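Local coordinates for putative glycosyltransferase (Mannosyltransferase) involved in glycosylating the PBCV-1 major capsid protein (Paramecium bursaria Chlorella virus 1, PDB 2P6W) that probably acts as a glycosyltransferase in glycosylating the viral major capsid protein, this N-terminal domain binding manganese and UDP-sugar, at residues Trp61-Ala66 with Glu74-Leu79; Gly123-His128 with Glu133-Val138; Glu31-Ser34 with Asn39-Tyr42; Thr50-Leu55 with Phe150-Lys155. All coordinates share one frame; numbering follows the deposited sequence.

Contact 1: Trp61-Ala66 with Glu74-Leu79; sequences WIIQQA and EWFLWL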
loop_
_atom_site.group_PDB
_atom_site.type_symbol
_atom_site.label_atom_id
_atom_site.label_comp_id
_atom_site.label_asym_id
_atom_site.label_seq_id
_atom_site.Cartn_x
_atom_site.Cartn_y
_atom_site.Cartn_z
ATOM N N TRP A 61 5.242 -7.806 -7.273
ATOM C CA TRP A 61 5.923 -7.761 -8.561
ATOM C C TRP A 61 6.206 -6.303 -8.946
ATOM O O TRP A 61 7.311 -5.977 -9.407
ATOM C CB TRP A 61 5.075 -8.465 -9.624
ATOM C CG TRP A 61 5.675 -8.490 -11.007
ATOM C CD1 TRP A 61 6.550 -9.403 -11.503
ATOM C CD2 TRP A 61 5.410 -7.562 -12.064
ATOM N NE1 TRP A 61 6.865 -9.097 -12.811
ATOM C CE2 TRP A 61 6.186 -7.964 -13.172
ATOM C CE3 TRP A 61 4.628 -6.397 -12.170
ATOM C CZ2 TRP A 61 6.176 -7.268 -14.385
ATOM C CZ3 TRP A 61 4.611 -5.715 -13.384
ATOM C CH2 TRP A 61 5.392 -6.151 -14.471
ATOM N N ILE A 62 5.214 -5.433 -8.742
ATOM C CA ILE A 62 5.351 -3.992 -9.063
ATOM C C ILE A 62 6.483 -3.325 -8.268
ATOM O O ILE A 62 7.165 -2.420 -8.772
ATOM C CB ILE A 62 4.014 -3.225 -8.892
ATOM C CG1 ILE A 62 2.946 -3.804 -9.821
ATOM C CG2 ILE A 62 4.176 -1.685 -9.121
ATOM C CD1 ILE A 62 1.556 -3.328 -9.468
ATOM N N ILE A 63 6.719 -3.767 -7.032
ATOM C CA ILE A 63 7.842 -3.215 -6.277
ATOM C C ILE A 63 9.205 -3.344 -7.001
ATOM O O ILE A 63 10.026 -2.424 -6.915
ATOM C CB ILE A 63 7.868 -3.730 -4.813
ATOM C CG1 ILE A 63 8.716 -2.795 -3.942
ATOM C CG2 ILE A 63 8.284 -5.205 -4.750
ATOM C CD1 ILE A 63 8.647 -3.121 -2.467
ATOM N N GLN A 64 9.460 -4.453 -7.710
ATOM C CA GLN A 64 10.697 -4.572 -8.479
ATOM C C GLN A 64 10.755 -3.526 -9.604
ATOM O O GLN A 64 11.808 -2.978 -9.893
ATOM C CB GLN A 64 10.962 -6.005 -9.018
ATOM C CG GLN A 64 12.279 -6.039 -9.860
ATOM C CD GLN A 64 12.821 -7.408 -10.274
ATOM O OE1 GLN A 64 12.083 -8.415 -10.466
ATOM N NE2 GLN A 64 14.127 -7.439 -10.467
ATOM N N GLN A 65 9.607 -3.240 -10.215
ATOM C CA GLN A 65 9.523 -2.202 -11.244
ATOM C C GLN A 65 9.973 -0.873 -10.662
ATOM O O GLN A 65 10.765 -0.146 -11.280
ATOM C CB GLN A 65 8.086 -2.039 -11.739
ATOM C CG GLN A 65 7.465 -3.255 -12.419
ATOM C CD GLN A 65 7.960 -3.437 -13.839
ATOM O OE1 GLN A 65 9.103 -3.837 -14.058
ATOM N NE2 GLN A 65 7.109 -3.146 -14.809
ATOM N N ALA A 66 9.451 -0.571 -9.470
ATOM C CA ALA A 66 9.790 0.681 -8.769
ATOM C C ALA A 66 11.265 0.751 -8.379
ATOM O O ALA A 66 11.891 1.808 -8.468
ATOM C CB ALA A 66 8.915 0.842 -7.535
ATOM N N GLU A 74 15.225 4.205 -0.387
ATOM C CA GLU A 74 15.420 3.548 0.904
ATOM C C GLU A 74 14.145 2.882 1.385
ATOM O O GLU A 74 14.185 1.751 1.865
ATOM C CB GLU A 74 15.883 4.548 1.949
ATOM C CG GLU A 74 17.234 5.150 1.640
ATOM C CD GLU A 74 17.591 6.229 2.629
ATOM O OE1 GLU A 74 17.962 5.858 3.763
ATOM O OE2 GLU A 74 17.473 7.430 2.275
ATOM N N TRP A 75 13.025 3.599 1.269
ATOM C CA TRP A 75 11.711 3.055 1.632
ATOM C C TRP A 75 10.757 3.046 0.455
ATOM O O TRP A 75 10.558 4.086 -0.188
ATOM C CB TRP A 75 11.059 3.873 2.747
ATOM C CG TRP A 75 11.649 3.574 4.088
ATOM C CD1 TRP A 75 12.576 4.317 4.762
ATOM C CD2 TRP A 75 11.371 2.440 4.910
ATOM N NE1 TRP A 75 12.897 3.708 5.947
ATOM C CE2 TRP A 75 12.167 2.559 6.071
ATOM C CE3 TRP A 75 10.532 1.335 4.782
ATOM C CZ2 TRP A 75 12.137 1.614 7.099
ATOM C CZ3 TRP A 75 10.514 0.385 5.819
ATOM C CH2 TRP A 75 11.309 0.539 6.947
ATOM N N PHE A 76 10.173 1.881 0.190
ATOM C CA PHE A 76 9.116 1.736 -0.816
ATOM C C PHE A 76 7.798 1.745 -0.081
ATOM O O PHE A 76 7.670 1.120 0.969
ATOM C CB PHE A 76 9.262 0.418 -1.578
ATOM C CG PHE A 76 10.496 0.372 -2.428
ATOM C CD1 PHE A 76 10.478 0.861 -3.733
ATOM C CD2 PHE A 76 11.685 -0.140 -1.909
ATOM C CE1 PHE A 76 11.623 0.839 -4.511
ATOM C CE2 PHE A 76 12.847 -0.165 -2.693
ATOM C CZ PHE A 76 12.808 0.333 -3.997
ATOM N N LEU A 77 6.827 2.476 -0.615
ATOM C CA LEU A 77 5.516 2.548 0.018
ATOM C C LEU A 77 4.481 2.116 -1.017
ATOM O O LEU A 77 4.235 2.837 -1.980
ATOM C CB LEU A 77 5.243 3.982 0.512
ATOM C CG LEU A 77 3.827 4.250 1.027
ATOM C CD1 LEU A 77 3.453 3.264 2.142
ATOM C CD2 LEU A 77 3.688 5.678 1.516
ATOM N N TRP A 78 3.892 0.937 -0.824
ATOM C CA TRP A 78 2.795 0.479 -1.681
ATOM C C TRP A 78 1.480 1.089 -1.203
ATOM O O TRP A 78 1.185 1.000 -0.012
ATOM C CB TRP A 78 2.649 -1.057 -1.618
ATOM C CG TRP A 78 1.369 -1.470 -2.261
ATOM C CD1 TRP A 78 0.175 -1.735 -1.646
ATOM C CD2 TRP A 78 1.119 -1.565 -3.671
ATOM N NE1 TRP A 78 -0.797 -2.000 -2.586
ATOM C CE2 TRP A 78 -0.240 -1.913 -3.835
ATOM C CE3 TRP A 78 1.915 -1.395 -4.815
ATOM C CZ2 TRP A 78 -0.826 -2.085 -5.098
ATOM C CZ3 TRP A 78 1.333 -1.583 -6.077
ATOM C CH2 TRP A 78 -0.027 -1.914 -6.205
ATOM N N LEU A 79 0.705 1.675 -2.121
ATOM C CA LEU A 79 -0.678 2.091 -1.848
ATOM C C LEU A 79 -1.614 1.439 -2.849
ATOM O O LEU A 79 -1.388 1.538 -4.073
ATOM C CB LEU A 79 -0.826 3.611 -2.014
ATOM C CG LEU A 79 0.063 4.497 -1.152
ATOM C CD1 LEU A 79 -0.238 5.961 -1.464
ATOM C CD2 LEU A 79 -0.053 4.211 0.343
#

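Contact 2: Gly123-His128 with Glu133-Val138; sequences GVKFVH and EIEKIV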
loop_
_atom_site.group_PDB
_atom_site.type_symbol
_atom_site.label_atom_id
_atom_site.label_comp_id
_atom_site.label_asym_id
_atom_site.label_seq_id
_atom_site.Cartn_x
_atom_site.Cartn_y
_atom_site.Cartn_z
ATOM N N GLY A 123 -3.080 -2.758 2.359
ATOM C CA GLY A 123 -3.455 -1.737 1.374
ATOM C C GLY A 123 -2.489 -0.556 1.414
ATOM O O GLY A 123 -2.375 0.209 0.449
ATOM N N VAL A 124 -1.812 -0.406 2.553
ATOM C CA VAL A 124 -0.703 0.547 2.747
ATOM C C VAL A 124 0.415 -0.246 3.421
ATOM O O VAL A 124 0.185 -0.839 4.477
ATOM C CB VAL A 124 -1.101 1.716 3.680
ATOM C CG1 VAL A 124 0.070 2.665 3.844
ATOM C CG2 VAL A 124 -2.304 2.481 3.087
ATOM N N LYS A 125 1.600 -0.271 2.807
ATOM C CA LYS A 125 2.677 -1.153 3.277
ATOM C C LYS A 125 4.016 -0.524 2.935
ATOM O O LYS A 125 4.295 -0.242 1.759
ATOM C CB LYS A 125 2.572 -2.532 2.596
ATOM C CG LYS A 125 3.665 -3.518 2.973
ATOM C CD LYS A 125 3.508 -4.866 2.242
ATOM C CE LYS A 125 3.837 -4.762 0.749
ATOM N NZ LYS A 125 4.044 -6.160 0.152
ATOM N N PHE A 126 4.830 -0.292 3.967
ATOM C CA PHE A 126 6.186 0.235 3.817
ATOM C C PHE A 126 7.155 -0.921 3.780
ATOM O O PHE A 126 7.135 -1.769 4.668
ATOM C CB PHE A 126 6.576 1.094 5.026
ATOM C CG PHE A 126 5.885 2.429 5.099
ATOM C CD1 PHE A 126 6.542 3.577 4.683
ATOM C CD2 PHE A 126 4.600 2.550 5.646
ATOM C CE1 PHE A 126 5.925 4.841 4.775
ATOM C CE2 PHE A 126 3.975 3.818 5.738
ATOM C CZ PHE A 126 4.650 4.951 5.313
ATOM N N VAL A 127 8.017 -0.926 2.764
ATOM C CA VAL A 127 8.999 -1.988 2.558
ATOM C C VAL A 127 10.384 -1.359 2.385
ATOM O O VAL A 127 10.599 -0.583 1.451
ATOM C CB VAL A 127 8.692 -2.781 1.257
ATOM C CG1 VAL A 127 9.627 -3.986 1.138
ATOM C CG2 VAL A 127 7.243 -3.236 1.224
ATOM N N HIS A 128 11.330 -1.707 3.263
ATOM C CA HIS A 128 12.682 -1.172 3.182
ATOM C C HIS A 128 13.380 -1.777 1.970
ATOM O O HIS A 128 13.085 -2.921 1.587
ATOM C CB HIS A 128 13.464 -1.553 4.431
ATOM C CG HIS A 128 14.766 -0.832 4.567
ATOM N ND1 HIS A 128 15.956 -1.355 4.102
ATOM C CD2 HIS A 128 15.073 0.371 5.107
ATOM C CE1 HIS A 128 16.935 -0.505 4.345
ATOM N NE2 HIS A 128 16.429 0.551 4.958
ATOM N N GLU A 133 14.376 -8.503 -1.797
ATOM C CA GLU A 133 14.522 -9.934 -2.104
ATOM C C GLU A 133 13.428 -10.743 -1.414
ATOM O O GLU A 133 12.998 -11.792 -1.907
ATOM C CB GLU A 133 15.920 -10.403 -1.708
ATOM C CG GLU A 133 16.975 -9.869 -2.669
ATOM C CD GLU A 133 16.897 -10.549 -4.015
ATOM O OE1 GLU A 133 16.871 -11.800 -4.045
ATOM O OE2 GLU A 133 16.863 -9.827 -5.036
ATOM N N ILE A 134 12.960 -10.229 -0.283
ATOM C CA ILE A 134 11.813 -10.833 0.399
ATOM C C ILE A 134 10.549 -10.699 -0.428
ATOM O O ILE A 134 9.795 -11.666 -0.574
ATOM C CB ILE A 134 11.579 -10.218 1.786
ATOM C CG1 ILE A 134 12.771 -10.552 2.695
ATOM C CG2 ILE A 134 10.251 -10.724 2.360
ATOM C CD1 ILE A 134 12.686 -9.952 4.100
ATOM N N GLU A 135 10.317 -9.509 -0.980
ATOM C CA GLU A 135 9.140 -9.320 -1.831
ATOM C C GLU A 135 9.183 -10.251 -3.052
ATOM O O GLU A 135 8.150 -10.725 -3.524
ATOM C CB GLU A 135 9.028 -7.873 -2.259
ATOM C CG GLU A 135 8.619 -6.970 -1.098
ATOM C CD GLU A 135 7.141 -7.131 -0.759
ATOM O OE1 GLU A 135 6.314 -7.145 -1.688
ATOM O OE2 GLU A 135 6.791 -7.250 0.429
ATOM N N LYS A 136 10.381 -10.507 -3.565
ATOM C CA LYS A 136 10.520 -11.459 -4.653
ATOM C C LYS A 136 9.993 -12.832 -4.241
ATOM O O LYS A 136 9.317 -13.505 -5.029
ATOM C CB LYS A 136 11.975 -11.586 -5.112
ATOM C CG LYS A 136 12.466 -10.444 -5.967
ATOM C CD LYS A 136 13.864 -10.749 -6.520
ATOM C CE LYS A 136 14.489 -9.563 -7.247
ATOM N NZ LYS A 136 15.856 -9.943 -7.733
ATOM N N ILE A 137 10.283 -13.235 -3.004
ATOM C CA ILE A 137 9.757 -14.493 -2.494
ATOM C C ILE A 137 8.238 -14.444 -2.328
ATOM O O ILE A 137 7.535 -15.386 -2.708
ATOM C CB ILE A 137 10.446 -14.901 -1.161
ATOM C CG1 ILE A 137 11.948 -15.110 -1.383
ATOM C CG2 ILE A 137 9.818 -16.155 -0.616
ATOM C CD1 ILE A 137 12.272 -16.208 -2.357
ATOM N N VAL A 138 7.722 -13.326 -1.820
ATOM C CA VAL A 138 6.277 -13.185 -1.656
ATOM C C VAL A 138 5.607 -13.382 -3.010
ATOM O O VAL A 138 4.664 -14.143 -3.127
ATOM C CB VAL A 138 5.909 -11.809 -1.132
ATOM C CG1 VAL A 138 4.378 -11.586 -1.171
ATOM C CG2 VAL A 138 6.417 -11.645 0.290
#

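Contact 3: Glu31-Ser34 with Asn39-Tyr42; sequences EYCS and NFYY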
loop_
_atom_site.group_PDB
_atom_site.type_symbol
_atom_site.label_atom_id
_atom_site.label_comp_id
_atom_site.label_asym_id
_atom_site.label_seq_id
_atom_site.Cartn_x
_atom_site.Cartn_y
_atom_site.Cartn_z
ATOM N N GLU A 31 0.530 14.051 -7.049
ATOM C CA GLU A 31 0.653 15.421 -6.572
ATOM C C GLU A 31 1.393 15.409 -5.250
ATOM O O GLU A 31 2.313 16.198 -5.020
ATOM C CB GLU A 31 -0.720 16.064 -6.350
ATOM C CG GLU A 31 -0.590 17.486 -5.818
ATOM C CD GLU A 31 -1.865 18.028 -5.206
ATOM O OE1 GLU A 31 -2.845 17.258 -5.031
ATOM O OE2 GLU A 31 -1.870 19.243 -4.885
ATOM N N TYR A 32 0.970 14.503 -4.370
ATOM C CA TYR A 32 1.594 14.416 -3.056
ATOM C C TYR A 32 3.109 14.168 -3.168
ATOM O O TYR A 32 3.917 14.803 -2.474
ATOM C CB TYR A 32 0.902 13.323 -2.240
ATOM C CG TYR A 32 1.456 13.193 -0.837
ATOM C CD1 TYR A 32 1.189 14.165 0.135
ATOM C CD2 TYR A 32 2.246 12.089 -0.485
ATOM C CE1 TYR A 32 1.713 14.051 1.431
ATOM C CE2 TYR A 32 2.777 11.970 0.788
ATOM C CZ TYR A 32 2.513 12.953 1.747
ATOM O OH TYR A 32 3.047 12.833 3.013
ATOM N N CYS A 33 3.506 13.256 -4.050
ATOM C CA CYS A 33 4.924 12.995 -4.266
ATOM C C CYS A 33 5.683 14.243 -4.728
ATOM O O CYS A 33 6.786 14.514 -4.256
ATOM C CB CYS A 33 5.110 11.865 -5.260
ATOM S SG CYS A 33 4.622 10.265 -4.563
ATOM N N SER A 34 5.063 15.012 -5.626
ATOM C CA SER A 34 5.690 16.228 -6.146
ATOM C C SER A 34 5.921 17.254 -5.027
ATOM O O SER A 34 6.940 17.954 -5.016
ATOM C CB SER A 34 4.846 16.830 -7.281
ATOM O OG SER A 34 3.711 17.519 -6.775
ATOM N N ASN A 39 9.655 9.885 -4.946
ATOM C CA ASN A 39 9.509 9.305 -6.283
ATOM C C ASN A 39 8.132 8.674 -6.353
ATOM O O ASN A 39 7.581 8.292 -5.325
ATOM C CB ASN A 39 10.552 8.213 -6.546
ATOM C CG ASN A 39 11.975 8.678 -6.299
ATOM O OD1 ASN A 39 12.739 8.044 -5.537
ATOM N ND2 ASN A 39 12.343 9.792 -6.913
ATOM N N PHE A 40 7.581 8.580 -7.559
ATOM C CA PHE A 40 6.281 7.975 -7.773
ATOM C C PHE A 40 6.390 6.999 -8.944
ATOM O O PHE A 40 6.817 7.395 -10.033
ATOM C CB PHE A 40 5.244 9.064 -8.069
ATOM C CG PHE A 40 3.878 8.536 -8.336
ATOM C CD1 PHE A 40 3.228 7.735 -7.404
ATOM C CD2 PHE A 40 3.232 8.838 -9.533
ATOM C CE1 PHE A 40 1.938 7.231 -7.659
ATOM C CE2 PHE A 40 1.944 8.347 -9.798
ATOM C CZ PHE A 40 1.298 7.558 -8.854
ATOM N N TYR A 41 6.058 5.729 -8.687
ATOM C CA TYR A 41 6.012 4.697 -9.723
ATOM C C TYR A 41 4.591 4.194 -9.845
ATOM O O TYR A 41 3.984 3.804 -8.845
ATOM C CB TYR A 41 6.942 3.486 -9.440
ATOM C CG TYR A 41 6.875 2.531 -10.597
ATOM C CD1 TYR A 41 7.671 2.719 -11.722
ATOM C CD2 TYR A 41 5.935 1.501 -10.619
ATOM C CE1 TYR A 41 7.563 1.888 -12.824
ATOM C CE2 TYR A 41 5.823 0.653 -11.710
ATOM C CZ TYR A 41 6.633 0.867 -12.823
ATOM O OH TYR A 41 6.535 0.062 -13.940
ATOM N N TYR A 42 4.060 4.181 -11.072
ATOM C CA TYR A 42 2.681 3.713 -11.286
ATOM C C TYR A 42 2.603 2.685 -12.403
ATOM O O TYR A 42 3.003 2.974 -13.540
ATOM C CB TYR A 42 1.792 4.905 -11.630
ATOM C CG TYR A 42 0.324 4.638 -11.502
ATOM C CD1 TYR A 42 -0.294 4.619 -10.244
ATOM C CD2 TYR A 42 -0.471 4.413 -12.632
ATOM C CE1 TYR A 42 -1.683 4.367 -10.134
ATOM C CE2 TYR A 42 -1.831 4.182 -12.526
ATOM C CZ TYR A 42 -2.435 4.160 -11.281
ATOM O OH TYR A 42 -3.796 3.938 -11.170
#

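Contact 4: Thr50-Leu55 with Phe150-Lys155; sequences TEEHAL and FPYEQK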
loop_
_atom_site.group_PDB
_atom_site.type_symbol
_atom_site.label_atom_id
_atom_site.label_comp_id
_atom_site.label_asym_id
_atom_site.label_seq_id
_atom_site.Cartn_x
_atom_site.Cartn_y
_atom_site.Cartn_z
ATOM N N THR A 50 -4.663 -12.883 -14.284
ATOM C CA THR A 50 -5.835 -12.074 -13.954
ATOM C C THR A 50 -6.774 -12.659 -12.895
ATOM O O THR A 50 -7.800 -12.044 -12.581
ATOM C CB THR A 50 -6.676 -11.775 -15.210
ATOM O OG1 THR A 50 -6.932 -13.002 -15.898
ATOM C CG2 THR A 50 -5.943 -10.803 -16.133
ATOM N N GLU A 51 -6.439 -13.827 -12.353
ATOM C CA GLU A 51 -7.215 -14.391 -11.237
ATOM C C GLU A 51 -7.075 -13.538 -9.969
ATOM O O GLU A 51 -6.053 -12.869 -9.763
ATOM C CB GLU A 51 -6.800 -15.839 -10.943
ATOM C CG GLU A 51 -7.214 -16.856 -12.010
ATOM C CD GLU A 51 -6.699 -18.249 -11.692
ATOM O OE1 GLU A 51 -7.355 -18.972 -10.909
ATOM O OE2 GLU A 51 -5.629 -18.628 -12.229
ATOM N N GLU A 52 -8.104 -13.576 -9.126
ATOM C CA GLU A 52 -8.155 -12.755 -7.913
ATOM C C GLU A 52 -6.873 -12.838 -7.073
ATOM O O GLU A 52 -6.318 -11.807 -6.679
ATOM C CB GLU A 52 -9.375 -13.124 -7.063
ATOM C CG GLU A 52 -9.520 -12.298 -5.782
ATOM C CD GLU A 52 -10.769 -12.663 -4.999
ATOM O OE1 GLU A 52 -11.870 -12.261 -5.439
ATOM O OE2 GLU A 52 -10.654 -13.349 -3.954
ATOM N N HIS A 53 -6.396 -14.051 -6.803
ATOM C CA HIS A 53 -5.179 -14.194 -5.987
ATOM C C HIS A 53 -3.982 -13.491 -6.632
ATOM O O HIS A 53 -3.231 -12.768 -5.958
ATOM C CB HIS A 53 -4.856 -15.669 -5.694
ATOM C CG HIS A 53 -4.338 -16.427 -6.873
ATOM N ND1 HIS A 53 -5.146 -16.802 -7.928
ATOM C CD2 HIS A 53 -3.096 -16.883 -7.167
ATOM C CE1 HIS A 53 -4.422 -17.456 -8.821
ATOM N NE2 HIS A 53 -3.176 -17.518 -8.385
ATOM N N ALA A 54 -3.824 -13.694 -7.941
ATOM C CA ALA A 54 -2.676 -13.178 -8.660
ATOM C C ALA A 54 -2.717 -11.646 -8.712
ATOM O O ALA A 54 -1.681 -10.976 -8.620
ATOM C CB ALA A 54 -2.602 -13.793 -10.064
ATOM N N LEU A 55 -3.927 -11.106 -8.826
ATOM C CA LEU A 55 -4.124 -9.660 -8.796
ATOM C C LEU A 55 -3.667 -9.056 -7.483
ATOM O O LEU A 55 -2.988 -8.027 -7.469
ATOM C CB LEU A 55 -5.593 -9.289 -9.095
ATOM C CG LEU A 55 -6.063 -9.553 -10.534
ATOM C CD1 LEU A 55 -7.558 -9.284 -10.640
ATOM C CD2 LEU A 55 -5.276 -8.752 -11.582
ATOM N N PHE A 150 -7.160 -16.505 0.104
ATOM C CA PHE A 150 -7.451 -15.216 0.728
ATOM C C PHE A 150 -6.954 -15.155 2.178
ATOM O O PHE A 150 -7.126 -16.135 2.932
ATOM C CB PHE A 150 -8.970 -15.010 0.683
ATOM C CG PHE A 150 -9.433 -13.715 1.259
ATOM C CD1 PHE A 150 -9.553 -12.587 0.453
ATOM C CD2 PHE A 150 -9.774 -13.620 2.606
ATOM C CE1 PHE A 150 -9.997 -11.378 0.985
ATOM C CE2 PHE A 150 -10.224 -12.415 3.142
ATOM C CZ PHE A 150 -10.327 -11.295 2.337
ATOM N N PRO A 151 -6.408 -13.995 2.613
ATOM C CA PRO A 151 -6.155 -12.733 1.886
ATOM C C PRO A 151 -4.829 -12.583 1.110
ATOM O O PRO A 151 -4.349 -11.465 0.944
ATOM C CB PRO A 151 -6.223 -11.674 3.005
ATOM C CG PRO A 151 -5.713 -12.385 4.198
ATOM C CD PRO A 151 -6.148 -13.841 4.063
ATOM N N TYR A 152 -4.246 -13.688 0.643
ATOM C CA TYR A 152 -3.211 -13.622 -0.413
ATOM C C TYR A 152 -1.904 -12.989 0.078
ATOM O O TYR A 152 -1.309 -13.515 1.015
ATOM C CB TYR A 152 -3.755 -12.919 -1.669
ATOM C CG TYR A 152 -5.104 -13.436 -2.091
ATOM C CD1 TYR A 152 -5.293 -14.773 -2.372
ATOM C CD2 TYR A 152 -6.197 -12.567 -2.210
ATOM C CE1 TYR A 152 -6.532 -15.253 -2.775
ATOM C CE2 TYR A 152 -7.444 -13.038 -2.610
ATOM C CZ TYR A 152 -7.598 -14.378 -2.892
ATOM O OH TYR A 152 -8.833 -14.860 -3.279
ATOM N N GLU A 153 -1.419 -11.920 -0.554
ATOM C CA GLU A 153 -0.144 -11.312 -0.128
ATOM C C GLU A 153 -0.222 -10.860 1.323
ATOM O O GLU A 153 0.778 -10.829 2.041
ATOM C CB GLU A 153 0.243 -10.133 -1.045
ATOM C CG GLU A 153 1.356 -9.213 -0.512
ATOM C CD GLU A 153 0.829 -8.075 0.361
ATOM O OE1 GLU A 153 -0.405 -8.004 0.587
ATOM O OE2 GLU A 153 1.647 -7.233 0.812
ATOM N N GLN A 154 -1.422 -10.497 1.761
ATOM C CA GLN A 154 -1.596 -10.005 3.124
ATOM C C GLN A 154 -1.317 -11.114 4.140
ATOM O O GLN A 154 -0.659 -10.901 5.163
ATOM C CB GLN A 154 -3.023 -9.488 3.263
ATOM C CG GLN A 154 -3.351 -8.889 4.596
ATOM C CD GLN A 154 -4.679 -8.167 4.538
ATOM O OE1 GLN A 154 -4.763 -7.044 4.047
ATOM N NE2 GLN A 154 -5.727 -8.805 5.050
ATOM N N LYS A 155 -1.837 -12.312 3.852
ATOM C CA LYS A 155 -1.568 -13.482 4.669
ATOM C C LYS A 155 -0.101 -13.912 4.554
ATOM O O LYS A 155 0.513 -14.353 5.529
ATOM C CB LYS A 155 -2.498 -14.631 4.248
ATOM C CG LYS A 155 -2.122 -15.963 4.898
ATOM C CD LYS A 155 -3.304 -16.937 5.028
ATOM C CE LYS A 155 -3.984 -17.227 3.700
ATOM N NZ LYS A 155 -5.120 -18.185 3.969
#

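Contact 1: Trp61-Ala66 with Glu74-Leu79
Ile62, Ile63 and Ala66 of helix 59-69 press on Phe76 and Trp78 of strand 75-79, a worked example of how a helix covers a sheet chiefly with apolar side chains. Phe76 takes most of the load. Ile63 projects CG1 anti to its backbone nitrogen (chi1 -160°), and its extended branch carries CD1 to 3.7 Å from Phe76 CB. On the ring itself, Phe76 CE1 lies 4.1 Å from Ala66 CB and also meets the carbonyl carbon of Ala66. Two residues further along the strand, the indole of Trp78 reaches back with its six-membered ring, and Ile62 CD1 touches CZ3 of Trp78 at 3.8 Å. The indole nitrogen is held separately, Trp78 NE1 hydrogen-bonding Asp80 OD1, a carboxylate of the manganese site. All five touching residues are buried. The reverse of the helix is looser: Gln64 is exposed, while Trp61 and Gln65 are partly so. The axes of the two short segments approach to 9.9 Å at 134°, so the helix runs obliquely to the strand, nearer antiparallel than parallel, with Leu11 of strand 8-13 touching Ile62, Phe76 and Trp78, Tyr41 of strand 39-43 against Ala66, and Leu132 of helix 132-140 against Ile63.

Contact 2: Gly123-His128 with Glu133-Val138
Lys125 and Glu135 form a buried salt bridge between central strand 124-128 and helix 132-140 of this GT-A-type domain, their side chains arriving from opposite directions. Lys125 NZ meets Glu135 OE2 at 3.0 Å, on the syn side and 27° out of the carboxylate plane. A weak second bond joins the same NZ to Glu135 OE1 at 3.1 Å, so the ammonium leans on OE2, with weaker help from OE1. Further partners bond directly to this pair. Glu153 is the stronger salt-bridge partner of Lys125, and Tyr107 OH, bonded to OE2, the stronger partner of Glu135; Ser60 OG bonds Glu135 OE1, and together these fix the rotation of the carboxylate. The buried charges are therefore shared across several elements, and the nearby lysine would be expected to favour the ionised carboxylate. Bends in both chains deliver the groups: the lysine folds at chi3 (71°), the glutamate at chi2 (-75°). Next to the bridge the aliphatic part of the glutamate rests on the strand, with Glu135 CG 3.9 Å from Val127 CG1.

Contact 3: Glu31-Ser34 with Asn39-Tyr42
Cys33 points its thiol from helix 20-36 at the start of strand 39-43, where it meets Phe40 and the backbone of Asn39. With SG anti to its own carbonyl carbon (chi1 -70°), the sulfur comes to 3.8 Å from Phe40 CB. The ring leaves that CB roughly at right angles to the line to the sulfur, CG anti to the backbone nitrogen (chi1 179°), and Phe40 CD1 stays 4.1 Å from Cys33 SG. In consequence the sulfur views the ring at a slant: Cys33 SG stands 5.0 Å from the centroid of the Phe40 ring and 57° off its normal, an oblique sulfur-aromatic contact. The same SG lies 3.6 Å from Asn39 O, so that one small side chain fits against both backbone and side chain. The Phe40 side chain also touches Lys26, Val29 and Glu30 of the helix, while Cys33 touches Ile10 of the neighbouring parallel strand. Helix and strand here are the second and third elements of a beta-alpha-beta unit, strand 8-13, helix 20-36 and strand 39-43, as in the Rossmann-like nucleotide-binding half of GT-A glycosyltransferases.

Contact 4: Thr50-Leu55 with Phe150-Lys155
Tyr152 OH donates a very short hydrogen bond, 2.5 Å, to Glu52 OE2, joining the first turn of helix 52-57 to the N-cap residue of helix 153-164 in this GT-A-type domain. The glutamate chain is extended, its CG anti to the backbone nitrogen (chi1 -179°), and crosses the tyrosine at about a right angle. Its accepting oxygen comes in at the edge of the ring, in the plane, while the carboxylate itself is turned 70° from that plane. Next along the helix, His53 offers its CA and CB, while the imidazole leads away. His53 CA sits over one face of the phenol, offset toward the rim, 3.7 Å from the centroid of the Tyr152 ring and 15° off its normal, a CH-pi contact. His53 CB comes closer still to the rim, 3.4 Å from Tyr152 CE1. The opposite face is covered by Phe150 CA, so the ring lies between two CA atoms, which restricts its turning about CB-CG. The cis peptide before Pro151 and the positive phi of Tyr152 probably help to place it. Glu153, just beyond, leads its side chain away from helix 52-57, and its OE1 is hydrogen-bonded to Thr122 OG1. Within 150-155, Lys155 NZ bonds Phe150 O at 3.0 Å, approaching from above the carbonyl plane.

How the contacts relate
Contacts 1 to 3 pack helices on one sheet, and contact 4 ties two helix starts to it through Glu153. Contacts 1 and 2 are joined directly, their strands paired through Phe76 O to Val127 N (2.7 Å) and Trp78 N to Lys125 O (2.9 Å). Contact 3 meets contact 1 through Tyr41, whose CE2 lies 3.9 Å from Ile62 CG2. Contact 4 is linked to contact 2 by the salt bridge Lys125 NZ to Glu153 OE2, 2.7 Å, but lies about 25 Å from contact 3, centre to centre. The manganese ion, bound by Asp80, Asp82 and His195, is about 7 Å from the side chain of Trp78 and about 11 Å from those of Lys125 and Tyr152.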